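Long-range contacts in carbohydrate kinase, FGGY (Rhodospirillum rubrum, PDB 3IFR), which probably phosphorylates D-xylulose at the expense of ATP, as a member of the FGGY family of sugar kinases: residues A336-Y346 against Y478-Y489; A125-G133 against K279-D287. All coordinates share one frame; numbering follows the deposited sequence.

Contact 1 of 2, residues A336-Y346 against Y478-Y489; sequences AGADGLVCLPY and YDRLYRDFSALY
Phe485 presents the edge of its ring to Cys343 O and Pro345 CD, and the tight end of this contact is built round it. Its CG lies anti to the backbone N (chi1 166°), which turns the ring from the helix flank toward the turn after the strand. Cys343 O meets the ring edge in plane, 3.7 Å from Phe485 CD1, and Pro345 CD approaches the same edge near CE1. Tyr346 OH comes in obliquely, 3.1 Å from Phe485 CZ, a close approach of oxygen to ring carbon. The two methyls of Leu344 divide between neighbours: CD1 sits 3.6 Å from Leu488 CG, while CD2 lies by Phe485 O and Tyr489 CB. The edge of the Tyr346 ring points toward the face of the Tyr489 ring in an offset T-shaped pair, centroids 5.8 Å apart and planes at 76°. Strand 342-344 is one half of a small antiparallel pair with 362-364, and the segment 478-489 of the C-terminal helix 475-496 crosses it at -51°, with axes 8.4 Å apart; Leu481, Phe485 and Leu488 face the strand, in the C-terminal lobe of an actin-like ATPase fold. Before the strand, Ala336 CB lies obliquely by the buried Tyr478 ring, 3.6 Å from Tyr478 OH. That hydroxyl is hydrogen-bonded to Glu381, which also accepts from Gly337 N, and to Arg377. Toward solvent the packing thins. Val342 still presses CG1 against Leu488 CD2 at 3.6 Å, but its CG2 gets no nearer to Asp484 OD2 than 4.3 Å, and the Asp484 carboxylate pairs by charge alone with the exposed Arg483.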
loop_
_atom_site.group_PDB
_atom_site.type_symbol
_atom_site.label_atom_id
_atom_site.label_comp_id
_atom_site.label_asym_id
_atom_site.label_seq_id
_atom_site.Cartn_x
_atom_site.Cartn_y
_atom_site.Cartn_z
ATOM N N ALA A 336 -15.086 -5.010 27.422
ATOM C CA ALA A 336 -15.173 -5.464 26.046
ATOM C C ALA A 336 -16.612 -5.417 25.553
ATOM O O ALA A 336 -17.488 -5.918 26.226
ATOM C CB ALA A 336 -14.651 -6.899 25.953
ATOM N N GLY A 337 -16.851 -4.841 24.367
ATOM C CA GLY A 337 -18.198 -4.730 23.831
ATOM C C GLY A 337 -18.847 -3.407 24.206
ATOM O O GLY A 337 -19.906 -3.051 23.688
ATOM N N ALA A 338 -18.210 -2.678 25.116
ATOM C CA ALA A 338 -18.666 -1.339 25.521
ATOM C C ALA A 338 -20.120 -1.235 25.953
ATOM O O ALA A 338 -20.749 -0.225 25.753
ATOM C CB ALA A 338 -18.384 -0.342 24.432
ATOM N N ASP A 339 -20.658 -2.281 26.562
ATOM C CA ASP A 339 -21.985 -2.192 27.185
ATOM C C ASP A 339 -23.061 -1.996 26.137
ATOM O O ASP A 339 -23.956 -1.171 26.314
ATOM C CB ASP A 339 -22.027 -1.042 28.212
ATOM C CG ASP A 339 -21.410 -1.433 29.562
ATOM O OD1 ASP A 339 -21.978 -2.315 30.243
ATOM O OD2 ASP A 339 -20.370 -0.864 29.953
ATOM N N GLY A 340 -22.956 -2.735 25.034
ATOM C CA GLY A 340 -24.016 -2.739 24.039
ATOM C C GLY A 340 -23.894 -1.698 22.943
ATOM O O GLY A 340 -24.758 -1.604 22.076
ATOM N N LEU A 341 -22.822 -0.917 22.971
ATOM C CA LEU A 341 -22.512 0.003 21.892
ATOM C C LEU A 341 -22.115 -0.826 20.681
ATOM O O LEU A 341 -21.417 -1.836 20.828
ATOM C CB LEU A 341 -21.346 0.909 22.278
ATOM C CG LEU A 341 -21.707 2.222 22.968
ATOM C CD1 LEU A 341 -20.535 3.181 23.007
ATOM C CD2 LEU A 341 -22.794 2.843 22.161
ATOM N N VAL A 342 -22.571 -0.425 19.494
ATOM C CA VAL A 342 -22.109 -1.054 18.267
ATOM C C VAL A 342 -21.826 0.037 17.272
ATOM O O VAL A 342 -22.709 0.824 16.979
ATOM C CB VAL A 342 -23.174 -1.989 17.654
ATOM C CG1 VAL A 342 -22.579 -2.764 16.497
ATOM C CG2 VAL A 342 -23.725 -2.931 18.695
ATOM N N CYS A 343 -20.613 0.074 16.735
ATOM C CA CYS A 343 -20.232 1.083 15.751
ATOM C C CYS A 343 -19.904 0.505 14.343
ATOM O O CYS A 343 -19.191 -0.497 14.216
ATOM C CB CYS A 343 -19.072 1.914 16.311
ATOM S SG CYS A 343 -18.099 2.857 15.144
ATOM N N LEU A 344 -20.455 1.122 13.297
ATOM C CA LEU A 344 -19.973 0.910 11.949
ATOM C C LEU A 344 -19.019 2.037 11.602
ATOM O O LEU A 344 -19.400 3.206 11.636
ATOM C CB LEU A 344 -21.135 0.923 10.970
ATOM C CG LEU A 344 -22.156 -0.172 11.211
ATOM C CD1 LEU A 344 -23.347 0.079 10.332
ATOM C CD2 LEU A 344 -21.544 -1.559 10.935
ATOM N N PRO A 345 -17.779 1.700 11.223
ATOM C CA PRO A 345 -16.735 2.723 11.058
ATOM C C PRO A 345 -16.540 3.190 9.627
ATOM O O PRO A 345 -15.390 3.392 9.233
ATOM C CB PRO A 345 -15.467 1.976 11.478
ATOM C CG PRO A 345 -15.823 0.471 11.313
ATOM C CD PRO A 345 -17.268 0.344 10.966
ATOM N N TYR A 346 -17.613 3.392 8.871
ATOM C CA TYR A 346 -17.488 3.792 7.465
ATOM C C TYR A 346 -17.704 5.302 7.176
ATOM O O TYR A 346 -18.645 5.706 6.464
ATOM C CB TYR A 346 -18.383 2.893 6.610
ATOM C CG TYR A 346 -18.300 1.420 7.006
ATOM C CD1 TYR A 346 -17.072 0.771 7.097
ATOM C CD2 TYR A 346 -19.447 0.689 7.290
ATOM C CE1 TYR A 346 -16.990 -0.564 7.455
ATOM C CE2 TYR A 346 -19.379 -0.646 7.663
ATOM C CZ TYR A 346 -18.148 -1.268 7.745
ATOM O OH TYR A 346 -18.079 -2.599 8.101
ATOM N N TYR A 478 -16.474 -10.926 21.781
ATOM C CA TYR A 478 -16.142 -10.332 20.489
ATOM C C TYR A 478 -16.789 -11.065 19.296
ATOM O O TYR A 478 -17.113 -10.430 18.287
ATOM C CB TYR A 478 -14.643 -10.105 20.304
ATOM C CG TYR A 478 -14.159 -8.900 21.067
ATOM C CD1 TYR A 478 -14.783 -7.680 20.912
ATOM C CD2 TYR A 478 -13.081 -8.979 21.942
ATOM C CE1 TYR A 478 -14.372 -6.558 21.620
ATOM C CE2 TYR A 478 -12.658 -7.869 22.634
ATOM C CZ TYR A 478 -13.313 -6.663 22.476
ATOM O OH TYR A 478 -12.890 -5.533 23.147
ATOM N N ASP A 479 -17.003 -12.378 19.436
ATOM C CA ASP A 479 -17.761 -13.127 18.460
ATOM C C ASP A 479 -19.178 -12.574 18.285
ATOM O O ASP A 479 -19.639 -12.382 17.134
ATOM C CB ASP A 479 -17.837 -14.603 18.835
ATOM C CG ASP A 479 -16.632 -15.397 18.341
ATOM O OD1 ASP A 479 -15.984 -14.960 17.366
ATOM O OD2 ASP A 479 -16.334 -16.458 18.917
ATOM N N ARG A 480 -19.866 -12.355 19.408
ATOM C CA ARG A 480 -21.198 -11.770 19.400
ATOM C C ARG A 480 -21.144 -10.337 18.891
ATOM O O ARG A 480 -22.032 -9.904 18.150
ATOM C CB ARG A 480 -21.822 -11.771 20.788
ATOM C CG ARG A 480 -22.323 -13.144 21.268
ATOM C CD ARG A 480 -23.052 -13.085 22.648
ATOM N NE ARG A 480 -22.228 -13.585 23.760
ATOM C CZ ARG A 480 -21.814 -12.833 24.781
ATOM N NH1 ARG A 480 -21.054 -13.363 25.738
ATOM N NH2 ARG A 480 -22.152 -11.545 24.843
ATOM N N LEU A 481 -20.111 -9.586 19.270
ATOM C CA LEU A 481 -19.996 -8.208 18.734
ATOM C C LEU A 481 -19.869 -8.288 17.239
ATOM O O LEU A 481 -20.573 -7.566 16.520
ATOM C CB LEU A 481 -18.838 -7.409 19.315
ATOM C CG LEU A 481 -18.933 -5.906 19.045
ATOM C CD1 LEU A 481 -20.231 -5.374 19.560
ATOM C CD2 LEU A 481 -17.762 -5.171 19.694
ATOM N N TYR A 482 -19.015 -9.204 16.779
ATOM C CA TYR A 482 -18.816 -9.425 15.341
ATOM C C TYR A 482 -20.134 -9.741 14.651
ATOM O O TYR A 482 -20.454 -9.183 13.593
ATOM C CB TYR A 482 -17.839 -10.554 15.082
ATOM C CG TYR A 482 -17.538 -10.683 13.630
ATOM C CD1 TYR A 482 -16.699 -9.768 13.011
ATOM C CD2 TYR A 482 -18.109 -11.684 12.852
ATOM C CE1 TYR A 482 -16.413 -9.850 11.653
ATOM C CE2 TYR A 482 -17.827 -11.786 11.491
ATOM C CZ TYR A 482 -16.970 -10.867 10.894
ATOM O OH TYR A 482 -16.656 -10.919 9.536
ATOM N N ARG A 483 -20.911 -10.615 15.272
ATOM C CA ARG A 483 -22.218 -10.968 14.742
ATOM C C ARG A 483 -23.088 -9.694 14.723
ATOM O O ARG A 483 -23.736 -9.387 13.708
ATOM C CB ARG A 483 -22.813 -12.120 15.558
ATOM C CG ARG A 483 -24.330 -12.157 15.704
ATOM C CD ARG A 483 -24.780 -13.183 16.800
ATOM N NE ARG A 483 -26.078 -12.837 17.404
ATOM C CZ ARG A 483 -26.252 -11.975 18.418
ATOM N NH1 ARG A 483 -25.207 -11.355 18.976
ATOM N NH2 ARG A 483 -27.479 -11.729 18.893
ATOM N N ASP A 484 -23.053 -8.910 15.802
ATOM C CA ASP A 484 -23.803 -7.645 15.801
ATOM C C ASP A 484 -23.390 -6.653 14.706
ATOM O O ASP A 484 -24.220 -6.098 14.034
ATOM C CB ASP A 484 -23.715 -6.959 17.150
ATOM C CG ASP A 484 -24.568 -7.633 18.176
ATOM O OD1 ASP A 484 -25.096 -8.734 17.871
ATOM O OD2 ASP A 484 -24.720 -7.061 19.274
ATOM N N PHE A 485 -22.098 -6.416 14.581
ATOM C CA PHE A 485 -21.529 -5.515 13.619
ATOM C C PHE A 485 -22.027 -5.894 12.218
ATOM O O PHE A 485 -22.515 -5.055 11.451
ATOM C CB PHE A 485 -20.019 -5.695 13.777
ATOM C CG PHE A 485 -19.193 -5.131 12.691
ATOM C CD1 PHE A 485 -18.741 -3.827 12.762
ATOM C CD2 PHE A 485 -18.758 -5.944 11.658
ATOM C CE1 PHE A 485 -17.940 -3.322 11.786
ATOM C CE2 PHE A 485 -17.941 -5.441 10.658
ATOM C CZ PHE A 485 -17.539 -4.129 10.708
ATOM N N SER A 486 -21.919 -7.170 11.899
ATOM C CA SER A 486 -22.376 -7.710 10.630
ATOM C C SER A 486 -23.862 -7.509 10.402
ATOM O O SER A 486 -24.264 -7.161 9.316
ATOM C CB SER A 486 -22.079 -9.213 10.566
ATOM O OG SER A 486 -20.774 -9.390 10.067
ATOM N N ALA A 487 -24.664 -7.764 11.422
ATOM C CA ALA A 487 -26.092 -7.614 11.327
ATOM C C ALA A 487 -26.502 -6.136 11.340
ATOM O O ALA A 487 -27.557 -5.776 10.779
ATOM C CB ALA A 487 -26.772 -8.369 12.459
ATOM N N LEU A 488 -25.693 -5.280 11.961
ATOM C CA LEU A 488 -25.972 -3.845 11.926
ATOM C C LEU A 488 -25.911 -3.390 10.460
ATOM O O LEU A 488 -26.867 -2.840 9.934
ATOM C CB LEU A 488 -25.012 -3.046 12.802
ATOM C CG LEU A 488 -25.322 -1.541 12.885
ATOM C CD1 LEU A 488 -26.828 -1.240 13.050
ATOM C CD2 LEU A 488 -24.508 -0.912 14.023
ATOM N N TYR A 489 -24.805 -3.715 9.793
ATOM C CA TYR A 489 -24.597 -3.340 8.404
ATOM C C TYR A 489 -25.604 -3.919 7.429
ATOM O O TYR A 489 -26.095 -3.216 6.543
ATOM C CB TYR A 489 -23.220 -3.750 7.949
ATOM C CG TYR A 489 -22.959 -3.339 6.553
ATOM C CD1 TYR A 489 -22.912 -1.999 6.213
ATOM C CD2 TYR A 489 -22.788 -4.284 5.554
ATOM C CE1 TYR A 489 -22.668 -1.594 4.924
ATOM C CE2 TYR A 489 -22.550 -3.894 4.249
ATOM C CZ TYR A 489 -22.486 -2.545 3.940
ATOM O OH TYR A 489 -22.257 -2.142 2.642
#

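Contact 2 of 2, residues A125-G133 against K279-D287; sequences AFLARTGNG and KSDPRLYLD
Gly131 and Asn132 bond to both backbone polar groups of Leu286, its N-H and its C=O. Leu286 N donates to Gly131 O at 3.0 Å, a bent bond (139° at the hydrogen) that reaches the carbonyl tilted from its plane. Asn132 ND2 donates to Leu286 O at 3.1 Å and is straighter, 159°, with the acceptor close to the plane of the amide. The Asn132 CG lies beside its own backbone N (chi1 -75°), which swings the amide across toward Leu286 and sets OD1 3.7 Å from Tyr285 CB. Behind it, Thr130 OG1 accepts from Asn132 N at 3.0 Å, an ST turn, and itself donates to Phe126 O within the last turn of the helix; this second shell ties the loop carrying Gly131 and Asn132 to the helix end. The pairing joins the N-terminal and C-terminal halves of the kinase: helix 123-130 ends against the excursion between strands 269-273 and 298-301, and two hydrogen bonds, one from a backbone and one from a side-chain donor, link the halves here, probably as in related kinases whose lobes close over substrate. Gly131, leaving the helix with positive phi, brings its bare CA to within 3.4 Å of Ser280 CB, tighter than usual contact. Ser280 OG lies over the helix end, 3.2 Å from Ala128 CA, while its CB presses on Leu127 O. Farther out, Leu127 CD1 packs on the Pro282 ring, 3.6 Å from Pro282 CD, at the start of the type I turn Asp281-Leu284. At the end of that turn the Leu284 side chain packs on helix 372-397, at His390, Leu394 and Ile397.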
loop_
_atom_site.group_PDB
_atom_site.type_symbol
_atom_site.label_atom_id
_atom_site.label_comp_id
_atom_site.label_asym_id
_atom_site.label_seq_id
_atom_site.Cartn_x
_atom_site.Cartn_y
_atom_site.Cartn_z
ATOM N N ALA A 125 -15.774 -10.776 -14.815
ATOM C CA ALA A 125 -14.851 -11.483 -15.662
ATOM C C ALA A 125 -13.536 -10.717 -15.607
ATOM O O ALA A 125 -12.465 -11.308 -15.517
ATOM C CB ALA A 125 -15.387 -11.551 -17.072
ATOM N N PHE A 126 -13.634 -9.389 -15.634
ATOM C CA PHE A 126 -12.456 -8.528 -15.640
ATOM C C PHE A 126 -11.664 -8.688 -14.340
ATOM O O PHE A 126 -10.424 -8.848 -14.353
ATOM C CB PHE A 126 -12.861 -7.064 -15.806
ATOM C CG PHE A 126 -11.698 -6.127 -15.793
ATOM C CD1 PHE A 126 -11.149 -5.698 -14.598
ATOM C CD2 PHE A 126 -11.128 -5.701 -16.969
ATOM C CE1 PHE A 126 -10.061 -4.847 -14.588
ATOM C CE2 PHE A 126 -10.041 -4.853 -16.964
ATOM C CZ PHE A 126 -9.506 -4.416 -15.773
ATOM N N LEU A 127 -12.384 -8.616 -13.222
ATOM C CA LEU A 127 -11.756 -8.713 -11.911
ATOM C C LEU A 127 -11.163 -10.132 -11.713
ATOM O O LEU A 127 -10.076 -10.285 -11.142
ATOM C CB LEU A 127 -12.743 -8.281 -10.824
ATOM C CG LEU A 127 -12.446 -8.158 -9.320
ATOM C CD1 LEU A 127 -13.127 -9.284 -8.577
ATOM C CD2 LEU A 127 -10.959 -8.131 -8.969
ATOM N N ALA A 128 -11.833 -11.155 -12.246
ATOM C CA ALA A 128 -11.293 -12.527 -12.217
ATOM C C ALA A 128 -10.092 -12.647 -13.121
ATOM O O ALA A 128 -9.331 -13.592 -13.059
ATOM C CB ALA A 128 -12.340 -13.539 -12.651
ATOM N N ARG A 129 -9.929 -11.698 -13.998
ATOM C CA ARG A 129 -8.884 -11.853 -14.968
ATOM C C ARG A 129 -7.604 -11.164 -14.518
ATOM O O ARG A 129 -6.514 -11.701 -14.667
ATOM C CB ARG A 129 -9.364 -11.273 -16.280
ATOM C CG ARG A 129 -8.385 -11.353 -17.358
ATOM C CD ARG A 129 -9.184 -11.447 -18.607
ATOM N NE ARG A 129 -8.337 -11.729 -19.732
ATOM C CZ ARG A 129 -8.188 -10.902 -20.749
ATOM N NH1 ARG A 129 -8.857 -9.761 -20.761
ATOM N NH2 ARG A 129 -7.392 -11.231 -21.751
ATOM N N THR A 130 -7.740 -9.956 -13.996
ATOM C CA THR A 130 -6.595 -9.164 -13.620
ATOM C C THR A 130 -6.445 -9.163 -12.096
ATOM O O THR A 130 -5.516 -8.566 -11.564
ATOM C CB THR A 130 -6.843 -7.736 -14.002
ATOM O OG1 THR A 130 -7.885 -7.241 -13.154
ATOM C CG2 THR A 130 -7.319 -7.661 -15.439
ATOM N N GLY A 131 -7.392 -9.796 -11.410
ATOM C CA GLY A 131 -7.436 -9.774 -9.961
ATOM C C GLY A 131 -7.619 -8.394 -9.348
ATOM O O GLY A 131 -7.416 -8.205 -8.155
ATOM N N ASN A 132 -8.011 -7.435 -10.166
ATOM C CA ASN A 132 -8.260 -6.060 -9.724
ATOM C C ASN A 132 -9.549 -5.565 -10.364
ATOM O O ASN A 132 -9.907 -6.038 -11.439
ATOM C CB ASN A 132 -7.107 -5.174 -10.149
ATOM C CG ASN A 132 -5.892 -5.398 -9.304
ATOM O OD1 ASN A 132 -5.653 -4.665 -8.342
ATOM N ND2 ASN A 132 -5.146 -6.468 -9.604
ATOM N N GLY A 133 -10.244 -4.633 -9.720
ATOM C CA GLY A 133 -11.573 -4.269 -10.147
ATOM C C GLY A 133 -11.580 -3.117 -11.129
ATOM O O GLY A 133 -10.577 -2.421 -11.318
ATOM N N LYS A 279 -6.093 -15.621 -6.445
ATOM C CA LYS A 279 -7.520 -15.811 -6.558
ATOM C C LYS A 279 -8.119 -14.480 -6.232
ATOM O O LYS A 279 -8.185 -14.027 -5.058
ATOM C CB LYS A 279 -8.018 -16.920 -5.622
ATOM C CG LYS A 279 -9.436 -17.420 -5.882
ATOM C CD LYS A 279 -9.745 -18.651 -5.005
ATOM C CE LYS A 279 -11.085 -19.320 -5.346
ATOM N NZ LYS A 279 -11.785 -19.899 -4.126
ATOM N N SER A 280 -8.480 -13.821 -7.321
ATOM C CA SER A 280 -9.075 -12.511 -7.272
ATOM C C SER A 280 -10.270 -12.615 -6.359
ATOM O O SER A 280 -10.727 -13.707 -6.054
ATOM C CB SER A 280 -9.528 -12.136 -8.681
ATOM O OG SER A 280 -9.943 -13.299 -9.383
ATOM N N ASP A 281 -10.787 -11.481 -5.935
ATOM C CA ASP A 281 -12.077 -11.483 -5.299
ATOM C C ASP A 281 -12.590 -10.049 -5.183
ATOM O O ASP A 281 -11.839 -9.120 -4.824
ATOM C CB ASP A 281 -12.003 -12.178 -3.963
ATOM C CG ASP A 281 -13.375 -12.299 -3.282
ATOM O OD1 ASP A 281 -13.953 -13.428 -3.322
ATOM O OD2 ASP A 281 -13.863 -11.268 -2.714
ATOM N N PRO A 282 -13.881 -9.864 -5.521
ATOM C CA PRO A 282 -14.602 -8.588 -5.509
ATOM C C PRO A 282 -14.255 -7.765 -4.297
ATOM O O PRO A 282 -14.576 -6.584 -4.229
ATOM C CB PRO A 282 -16.065 -9.030 -5.390
ATOM C CG PRO A 282 -16.105 -10.362 -6.073
ATOM C CD PRO A 282 -14.773 -11.003 -5.831
ATOM N N ARG A 283 -13.614 -8.388 -3.328
ATOM C CA ARG A 283 -13.564 -7.814 -1.988
ATOM C C ARG A 283 -12.171 -7.276 -1.646
ATOM O O ARG A 283 -12.019 -6.424 -0.766
ATOM C CB ARG A 283 -14.033 -8.884 -0.976
ATOM C CG ARG A 283 -15.495 -9.305 -1.173
ATOM C CD ARG A 283 -15.910 -10.558 -0.382
ATOM N NE ARG A 283 -15.631 -11.775 -1.134
ATOM C CZ ARG A 283 -15.782 -13.018 -0.670
ATOM N NH1 ARG A 283 -15.497 -14.046 -1.453
ATOM N NH2 ARG A 283 -16.216 -13.250 0.567
ATOM N N LEU A 284 -11.180 -7.754 -2.394
ATOM C CA LEU A 284 -9.765 -7.666 -2.044
ATOM C C LEU A 284 -9.009 -7.538 -3.355
ATOM O O LEU A 284 -9.372 -8.201 -4.334
ATOM C CB LEU A 284 -9.336 -8.968 -1.377
ATOM C CG LEU A 284 -9.878 -9.158 0.040
ATOM C CD1 LEU A 284 -9.553 -10.548 0.556
ATOM C CD2 LEU A 284 -9.322 -8.096 0.984
ATOM N N TYR A 285 -7.979 -6.702 -3.408
ATOM C CA TYR A 285 -7.217 -6.542 -4.653
ATOM C C TYR A 285 -5.996 -7.466 -4.687
ATOM O O TYR A 285 -5.439 -7.799 -3.660
ATOM C CB TYR A 285 -6.737 -5.097 -4.811
ATOM C CG TYR A 285 -7.496 -4.072 -3.965
ATOM C CD1 TYR A 285 -8.750 -3.604 -4.357
ATOM C CD2 TYR A 285 -6.948 -3.556 -2.775
ATOM C CE1 TYR A 285 -9.450 -2.658 -3.585
ATOM C CE2 TYR A 285 -7.637 -2.608 -2.005
ATOM C CZ TYR A 285 -8.888 -2.175 -2.414
ATOM O OH TYR A 285 -9.587 -1.251 -1.660
ATOM N N LEU A 286 -5.546 -7.829 -5.871
ATOM C CA LEU A 286 -4.401 -8.683 -5.975
ATOM C C LEU A 286 -3.116 -7.989 -6.474
ATOM O O LEU A 286 -3.160 -7.018 -7.241
ATOM C CB LEU A 286 -4.775 -9.885 -6.832
ATOM C CG LEU A 286 -3.890 -11.116 -6.920
ATOM C CD1 LEU A 286 -3.655 -11.863 -5.569
ATOM C CD2 LEU A 286 -4.499 -12.039 -7.959
ATOM N N ASP A 287 -1.970 -8.507 -6.012
ATOM C CA ASP A 287 -0.640 -8.079 -6.463
ATOM C C ASP A 287 0.224 -9.321 -6.473
ATOM O O ASP A 287 -0.115 -10.304 -5.820
ATOM C CB ASP A 287 -0.006 -7.087 -5.486
ATOM C CG ASP A 287 -0.459 -5.648 -5.701
ATOM O OD1 ASP A 287 -1.489 -5.207 -5.129
ATOM O OD2 ASP A 287 0.273 -4.916 -6.387
#

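How the contacts relate
Contact 1 and contact 2 follow one another along the chain, the loop closed by 125-133 and 279-287 ending before 336-346 begins. Their centres are 29 Å apart and their nearest atoms about 9 Å, without touching. Helix 372-397 bridges them: Leu481 and Tyr482 of contact 1 pack on Glu381 and His389, while Asp281 and Leu284 of contact 2 reach its far end at Leu394 and Ile397. The adjacent residues Glu350 and Lys351 meet Tyr489 and Tyr285 respectively. Contact 1 lies out in the C-terminal lobe, whereas contact 2 spans the lobes, with a phosphate ion about 4 Å from the Tyr285 side chain, probably from the crystallisation liquor.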